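Discoidin-2 (Dictyostelium discoideum, PDB 2VM9) binds galactose- and N-acetylgalactosamine-containing carbohydrates as a homotrimeric lectin and may take part in spore formation and in building the spore coat. Local coordinates at residues Val169-Arg174 with Leu233-Trp238; Ser178-Arg183 with Trp238-Val243; Cys205-Ala210 with Val243-Phe248. All coordinates share one frame; numbering follows the deposited sequence.

In the fold
All three contacts lie in the lectin-like region, a sandwich of two three-stranded antiparallel sheets. Along the chain come 169-174, 178-183 and 205-210, then the continuous run 233-248, which supplies the second half of every contact. Contact 1 joins the two sheets face to face. Contact 3 is a strand pair within one sheet, its centre about 8 Å from that of contact 1. Contact 2 ties two loops together at one end of the sandwich, with its centre about 12 Å from contact 1 and about 14 Å from contact 3. W238 is shared by contacts 1 and 2, V243 by contacts 2 and 3. W238 packs on D209 of a neighbouring subunit, consistent with a carbohydrate site between subunits.

Contact 1 of 3, residues Val169-Arg174 with Leu233-Trp238; sequences VSIGDR and LTFITW
The carbonyl oxygen V169 O lies at the edge of the F235 ring, in its plane, 3.7 Å from F235 CZ. The same oxygen accepts a backbone hydrogen bond from F248 N of the neighbouring strand. The ring therefore packs against a carbonyl that is already engaged within its own sheet. I171 covers one face of F235. Its CG1 is 3.5 Å from F235 CD1 and sits over the face toward the rim. This is a CH-pi contact, with I171 CG1 22° off the ring normal. I171 CD1 continues toward the root of the ring, near F235 CB. On the opposite face L233 CD1 lies over the ring centre, 3.6 Å above the plane. The phenyl ring is thus clamped between an isoleucine just past the end of strand 163-170 and a leucine of its own strand.

This is the interior of the lectin-like beta-sandwich. Strand 163-170 is an outer strand of one sheet within the chain, and strand 230-237 is the middle strand of the other. No hydrogen bond links the two segments, and their contact is largely apolar. V169 divides its two methyls between two partners. CG1 stands between the backbone N and the carbonyl carbon (chi1 52°), and V169 CG1 is 3.6 Å from L233 CG. The other methyl, V169 CG2, approaches the far end of the aromatic ring, 4.2 Å from F235 CE2. The V169 and L233 side chains cross obliquely. S170 turns its CB away from this interior. S170 OG instead meets T247 OG1 of strand 243-254 in a hydrogen bond. F235 also touches L246 of that strand and I185 of strand 183-190, while both F235 and I171 reach L176.

Contact 2 of 3, residues Ser178-Arg183 with Trp238-Val243; sequences SGTGSR and WGNNAV
R183 directs its guanidinium edge at the backbone of the type II' beta turn W238-N241, which has G239 at its second position. N241 O lies in the guanidinium plane and takes an end-on grip from two nitrogens, R183 NH1 at 2.8 Å and R183 NH2 at 2.9 Å. R183 NH2 also donates to G239 O, but from above that carbonyl plane. Within its own segment R183 NE donates to G181 O at 2.8 Å, and R183 NH1 to S178 O. These five bonds match the five N-H groups of the guanidinium and fix its rotation. G179 O sits over the centre of one guanidinium face, 3.4 Å above the plane. Such a cluster of carbonyls would stabilise the positive charge.

T180 and N240 lie side by side, pointing the same way. T180 OG1 is anti to its backbone N (chi1 -176°) and donates a short 2.5 Å bond to N240 OD1, in the plane of the amide carbonyl. W238 is turned differently. Its CG stands between the backbone N and the carbonyl carbon (chi1 63°), and its ring leads away from the 178-183 loop. W238 CB rests 3.8 Å from S182 CA. The indole of W238, a carbohydrate-binding residue, packs on R218 and E220 and on D209 of a neighbouring subunit. N241 OD1 accepts from R218 NH1, which is consistent with the turn helping to position R218, another carbohydrate-binding residue. A water bridges the two segments, donating to both G179 O and N240 O, 2.8 Å from each.

Contact 3 of 3, residues Cys205-Ala210 with Val243-Phe248; sequences CKKVDA and VYDLTF
K207 NZ and D245 OD2 form a salt bridge of 2.9 Å, with the ammonium on the anti side of the carboxylate. The lysine chain is extended and crosses the aspartate at about a right angle. On its way it passes T247, whose CB is 3.6 Å from K207 CB. Strands 205-210 and 243-248 run antiparallel, with 175° between their directions. K207-T247 and D209-D245 are hydrogen-bonded pairs. Two classic beta bulges interrupt the register. At one, K206 and K207 both face T247, and K206 N donates to T247 O at 2.9 Å. At the other, Y244 and D245 both face D209. D209 O is gripped there by two donors, Y244 N at 2.8 Å and D245 N at 3.0 Å.

The second bulge also brings the Y244 ring beside the D209 carboxylate. D209 OD2 is 3.2 Å from Y244 CD2, and the two planes are 26° apart. On the face that carries C205, V208, A210, V243, L246 and F248 the side chains meet as apolar groups. V208 CG2 meets L246 CD2 at 3.9 Å, and C205 CB meets F248 CE1 at 3.7 Å.

Further out, D245 OD1 accepts from G172 N, and K206 NZ forms salt bridges with E168 and D249. Residues 207-210 pair with a strand of a neighbouring subunit, so the sheet continues across the trimer interface. Q216 of that subunit donates to D209 OD1, and its W238 packs on D209. D209 and W238 are both carbohydrate-binding residues, so this is consistent with a sugar site at the interface. The K207-D245 bridge would offset the charge of D245 and so probably ease repulsion between it and the nearby, non-contacting D209 carboxylate.

Contact 1 of 3, residues Val169-Arg174 with Leu233-Trp238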
# COMPACT_ATOMS: atom_id res chain seq x y z
N VAL A 169 -19.04 15.01 16.25
CA VAL A 169 -19.78 14.76 17.47
C VAL A 169 -20.05 16.12 18.14
O VAL A 169 -19.18 16.97 18.16
CB VAL A 169 -19.02 13.76 18.40
CG1 VAL A 169 -17.58 14.19 18.65
CG2 VAL A 169 -19.78 13.51 19.71
N SER A 170 -21.25 16.28 18.68
CA SER A 170 -21.64 17.53 19.36
C SER A 170 -22.25 17.20 20.70
O SER A 170 -22.63 16.05 20.96
CB SER A 170 -22.70 18.28 18.53
OG SER A 170 -22.24 18.60 17.22
N ILE A 171 -22.37 18.20 21.56
CA ILE A 171 -23.11 18.01 22.80
C ILE A 171 -24.57 17.71 22.45
O ILE A 171 -25.13 16.70 22.90
CB ILE A 171 -23.02 19.25 23.71
CG1 ILE A 171 -21.55 19.53 24.07
CG2 ILE A 171 -23.86 19.02 25.00
CD1 ILE A 171 -21.31 20.81 24.87
N GLY A 172 -25.17 18.59 21.64
CA GLY A 172 -26.48 18.31 21.06
C GLY A 172 -27.63 18.59 21.99
O GLY A 172 -28.80 18.37 21.63
N ASP A 173 -27.32 19.11 23.18
CA ASP A 173 -28.33 19.56 24.13
C ASP A 173 -27.70 20.54 25.13
O ASP A 173 -26.55 20.95 24.96
CB ASP A 173 -28.99 18.37 24.85
CG ASP A 173 -28.07 17.65 25.83
OD1 ASP A 173 -26.97 18.14 26.15
OD2 ASP A 173 -28.49 16.57 26.33
N ARG A 174 -28.46 20.88 26.17
CA ARG A 174 -28.05 21.96 27.09
C ARG A 174 -27.36 21.44 28.35
O ARG A 174 -27.35 22.12 29.40
CB ARG A 174 -29.26 22.82 27.47
CG ARG A 174 -30.08 23.26 26.28
CD ARG A 174 -29.33 24.23 25.37
NE ARG A 174 -28.37 23.60 24.44
CZ ARG A 174 -28.67 23.06 23.26
NH1 ARG A 174 -29.95 23.01 22.84
NH2 ARG A 174 -27.70 22.56 22.49
N LEU A 233 -16.15 11.19 23.52
CA LEU A 233 -15.77 12.61 23.45
C LEU A 233 -16.28 13.22 24.75
O LEU A 233 -17.50 13.29 24.97
CB LEU A 233 -16.43 13.28 22.26
CG LEU A 233 -15.80 14.61 21.77
CD1 LEU A 233 -15.41 15.53 22.91
CD2 LEU A 233 -14.61 14.38 20.88
N THR A 234 -15.35 13.59 25.62
CA THR A 234 -15.73 14.23 26.86
C THR A 234 -15.68 15.74 26.60
O THR A 234 -14.62 16.26 26.23
CB THR A 234 -14.78 13.82 27.99
OG1 THR A 234 -14.85 12.39 28.18
CG2 THR A 234 -15.19 14.53 29.29
N PHE A 235 -16.84 16.39 26.75
CA PHE A 235 -16.95 17.84 26.57
C PHE A 235 -16.83 18.42 27.97
O PHE A 235 -17.45 17.91 28.90
CB PHE A 235 -18.30 18.21 25.98
CG PHE A 235 -18.48 17.76 24.55
CD1 PHE A 235 -18.24 18.65 23.51
CD2 PHE A 235 -18.91 16.46 24.26
CE1 PHE A 235 -18.42 18.26 22.19
CE2 PHE A 235 -19.06 16.05 22.92
CZ PHE A 235 -18.82 16.95 21.88
N ILE A 236 -16.05 19.48 28.10
CA ILE A 236 -15.69 19.97 29.42
C ILE A 236 -15.85 21.49 29.47
O ILE A 236 -15.43 22.19 28.53
CB ILE A 236 -14.20 19.63 29.68
CG1 ILE A 236 -13.97 18.11 29.54
CG2 ILE A 236 -13.74 20.20 31.02
CD1 ILE A 236 -12.51 17.74 29.44
N THR A 237 -16.44 21.99 30.55
CA THR A 237 -16.28 23.39 30.89
C THR A 237 -16.02 23.50 32.40
O THR A 237 -16.09 22.52 33.12
CB THR A 237 -17.51 24.25 30.41
OG1 THR A 237 -17.17 25.64 30.48
CG2 THR A 237 -18.77 23.97 31.25
N TRP A 238 -15.71 24.70 32.86
CA TRP A 238 -15.41 24.89 34.27
C TRP A 238 -15.62 26.37 34.57
O TRP A 238 -16.26 27.08 33.76
CB TRP A 238 -14.03 24.32 34.67
CG TRP A 238 -12.82 24.97 33.99
CD1 TRP A 238 -11.93 25.82 34.56
CD2 TRP A 238 -12.38 24.79 32.62
NE1 TRP A 238 -10.95 26.19 33.66
CE2 TRP A 238 -11.21 25.57 32.46
CE3 TRP A 238 -12.86 24.04 31.53
CZ2 TRP A 238 -10.53 25.65 31.23
CZ3 TRP A 238 -12.18 24.10 30.32
CH2 TRP A 238 -11.02 24.91 30.17

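Contact 2 of 3, residues Ser178-Arg183 with Trp238-Val243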
# COMPACT_ATOMS: atom_id res chain seq x y z
N SER A 178 -25.51 25.30 32.02
CA SER A 178 -25.81 25.88 33.34
C SER A 178 -24.87 25.28 34.35
O SER A 178 -24.25 24.25 34.09
CB SER A 178 -27.27 25.57 33.76
OG SER A 178 -27.50 24.17 33.88
N GLY A 179 -24.79 25.89 35.53
CA GLY A 179 -24.00 25.31 36.60
C GLY A 179 -22.69 26.00 36.89
O GLY A 179 -22.30 26.98 36.24
N THR A 180 -22.03 25.49 37.92
CA THR A 180 -20.81 26.06 38.46
C THR A 180 -19.76 24.98 38.66
O THR A 180 -20.10 23.84 38.98
CB THR A 180 -21.09 26.82 39.81
OG1 THR A 180 -19.90 27.46 40.26
CG2 THR A 180 -21.64 25.87 40.91
N GLY A 181 -18.50 25.36 38.50
CA GLY A 181 -17.37 24.45 38.69
C GLY A 181 -17.15 23.55 37.49
O GLY A 181 -17.79 23.74 36.43
N SER A 182 -16.26 22.57 37.65
CA SER A 182 -15.96 21.63 36.57
C SER A 182 -17.22 20.81 36.24
O SER A 182 -17.85 20.21 37.12
CB SER A 182 -14.82 20.73 37.01
OG SER A 182 -14.69 19.67 36.10
N ARG A 183 -17.57 20.81 34.96
CA ARG A 183 -18.79 20.17 34.49
C ARG A 183 -18.46 19.47 33.18
O ARG A 183 -17.82 20.04 32.30
CB ARG A 183 -19.89 21.22 34.30
CG ARG A 183 -20.52 21.64 35.64
CD ARG A 183 -21.29 22.93 35.52
NE ARG A 183 -20.34 24.03 35.29
CZ ARG A 183 -20.39 24.90 34.28
NH1 ARG A 183 -21.40 24.90 33.40
NH2 ARG A 183 -19.44 25.83 34.17
N TRP A 238 -15.71 24.70 32.86
CA TRP A 238 -15.41 24.89 34.27
C TRP A 238 -15.62 26.37 34.57
O TRP A 238 -16.26 27.08 33.76
CB TRP A 238 -14.03 24.32 34.67
CG TRP A 238 -12.82 24.97 33.99
CD1 TRP A 238 -11.93 25.82 34.56
CD2 TRP A 238 -12.38 24.79 32.62
NE1 TRP A 238 -10.95 26.19 33.66
CE2 TRP A 238 -11.21 25.57 32.46
CE3 TRP A 238 -12.86 24.04 31.53
CZ2 TRP A 238 -10.53 25.65 31.23
CZ3 TRP A 238 -12.18 24.10 30.32
CH2 TRP A 238 -11.02 24.91 30.17
N GLY A 239 -15.17 26.84 35.73
CA GLY A 239 -15.68 28.13 36.20
C GLY A 239 -17.21 28.13 36.10
O GLY A 239 -17.85 27.10 36.32
N ASN A 240 -17.80 29.28 35.77
CA ASN A 240 -19.25 29.37 35.60
C ASN A 240 -19.76 29.47 34.15
O ASN A 240 -20.90 29.86 33.90
CB ASN A 240 -19.82 30.51 36.46
CG ASN A 240 -19.62 30.27 37.94
OD1 ASN A 240 -19.62 29.14 38.39
ND2 ASN A 240 -19.42 31.34 38.69
N ASN A 241 -18.94 29.05 33.18
CA ASN A 241 -19.36 29.15 31.79
C ASN A 241 -20.58 28.32 31.49
O ASN A 241 -20.64 27.16 31.88
CB ASN A 241 -18.24 28.69 30.86
CG ASN A 241 -17.07 29.64 30.87
OD1 ASN A 241 -16.25 29.62 31.79
ND2 ASN A 241 -16.97 30.45 29.83
N ALA A 242 -21.51 28.93 30.78
CA ALA A 242 -22.69 28.23 30.25
C ALA A 242 -22.37 27.89 28.80
O ALA A 242 -22.30 28.78 27.94
CB ALA A 242 -23.91 29.14 30.35
N VAL A 243 -22.15 26.61 28.52
CA VAL A 243 -21.85 26.18 27.14
C VAL A 243 -23.13 25.61 26.53
O VAL A 243 -23.68 24.65 27.06
CB VAL A 243 -20.73 25.12 27.11
CG1 VAL A 243 -20.56 24.54 25.68
CG2 VAL A 243 -19.41 25.71 27.65
O HOH W 1 -23.16 28.17 33.89

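Contact 3 of 3, residues Cys205-Ala210 with Val243-Phe248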
# COMPACT_ATOMS: atom_id res chain seq x y z
N CYS A 205 -12.20 21.54 16.96
CA CYS A 205 -13.51 22.16 17.16
C CYS A 205 -13.97 22.88 15.87
O CYS A 205 -13.17 23.55 15.20
CB CYS A 205 -13.45 23.13 18.32
SG CYS A 205 -15.09 23.84 18.74
N LYS A 206 -15.25 22.70 15.53
CA LYS A 206 -15.85 23.42 14.40
C LYS A 206 -17.12 24.18 14.75
O LYS A 206 -17.79 24.72 13.86
CB LYS A 206 -16.06 22.51 13.19
CG LYS A 206 -17.06 21.38 13.41
CD LYS A 206 -17.28 20.64 12.08
CE LYS A 206 -18.31 19.56 12.24
NZ LYS A 206 -18.46 18.63 11.03
N LYS A 207 -17.46 24.23 16.03
CA LYS A 207 -18.60 25.04 16.45
C LYS A 207 -18.47 25.37 17.91
O LYS A 207 -18.28 24.46 18.73
CB LYS A 207 -19.94 24.32 16.22
CG LYS A 207 -21.13 25.13 16.81
CD LYS A 207 -22.38 24.26 16.80
CE LYS A 207 -23.57 25.04 17.26
NZ LYS A 207 -24.80 24.17 17.29
N VAL A 208 -18.59 26.66 18.23
CA VAL A 208 -18.70 27.11 19.61
C VAL A 208 -19.99 27.90 19.76
O VAL A 208 -20.23 28.83 19.00
CB VAL A 208 -17.51 27.99 20.01
CG1 VAL A 208 -17.82 28.70 21.37
CG2 VAL A 208 -16.24 27.16 20.07
N ASP A 209 -20.82 27.51 20.72
CA ASP A 209 -21.99 28.30 21.07
C ASP A 209 -21.95 28.31 22.59
O ASP A 209 -22.35 27.35 23.23
CB ASP A 209 -23.27 27.63 20.56
CG ASP A 209 -24.52 28.47 20.79
OD1 ASP A 209 -24.44 29.52 21.48
OD2 ASP A 209 -25.58 28.10 20.23
N ALA A 210 -21.38 29.37 23.17
CA ALA A 210 -21.04 29.37 24.61
C ALA A 210 -20.97 30.78 25.15
O ALA A 210 -20.51 31.72 24.46
CB ALA A 210 -19.71 28.67 24.88
N VAL A 243 -22.15 26.61 28.52
CA VAL A 243 -21.85 26.18 27.14
C VAL A 243 -23.13 25.61 26.53
O VAL A 243 -23.68 24.65 27.06
CB VAL A 243 -20.73 25.12 27.11
CG1 VAL A 243 -20.56 24.54 25.68
CG2 VAL A 243 -19.41 25.71 27.65
N TYR A 244 -23.60 26.23 25.44
CA TYR A 244 -24.87 25.84 24.80
C TYR A 244 -24.68 24.62 23.88
O TYR A 244 -25.45 23.66 23.93
CB TYR A 244 -25.41 27.04 24.01
CG TYR A 244 -26.80 26.88 23.48
CD1 TYR A 244 -27.88 27.42 24.17
CD2 TYR A 244 -27.04 26.19 22.29
CE1 TYR A 244 -29.15 27.30 23.70
CE2 TYR A 244 -28.33 26.05 21.80
CZ TYR A 244 -29.38 26.62 22.52
OH TYR A 244 -30.68 26.52 22.08
N ASP A 245 -23.63 24.67 23.06
CA ASP A 245 -23.27 23.51 22.23
C ASP A 245 -21.80 23.63 21.80
O ASP A 245 -21.22 24.74 21.78
CB ASP A 245 -24.18 23.43 20.99
CG ASP A 245 -24.16 22.05 20.32
OD1 ASP A 245 -23.74 21.08 20.97
OD2 ASP A 245 -24.59 21.94 19.15
N LEU A 246 -21.19 22.49 21.50
CA LEU A 246 -19.85 22.44 20.89
C LEU A 246 -19.89 21.31 19.91
O LEU A 246 -20.56 20.30 20.16
CB LEU A 246 -18.78 22.12 21.93
CG LEU A 246 -18.47 23.18 22.98
CD1 LEU A 246 -17.65 22.54 24.11
CD2 LEU A 246 -17.73 24.36 22.33
N THR A 247 -19.12 21.45 18.82
CA THR A 247 -19.00 20.36 17.84
C THR A 247 -17.53 20.13 17.53
O THR A 247 -16.79 21.08 17.32
CB THR A 247 -19.74 20.69 16.51
OG1 THR A 247 -21.13 20.93 16.77
CG2 THR A 247 -19.59 19.52 15.52
N PHE A 248 -17.14 18.85 17.49
CA PHE A 248 -15.80 18.47 17.01
C PHE A 248 -15.88 17.57 15.79
O PHE A 248 -16.75 16.68 15.72
CB PHE A 248 -15.03 17.72 18.10
CG PHE A 248 -14.65 18.59 19.28
CD1 PHE A 248 -13.42 19.26 19.29
CD2 PHE A 248 -15.53 18.75 20.35
CE1 PHE A 248 -13.06 20.09 20.37
CE2 PHE A 248 -15.18 19.57 21.46
CZ PHE A 248 -13.96 20.26 21.45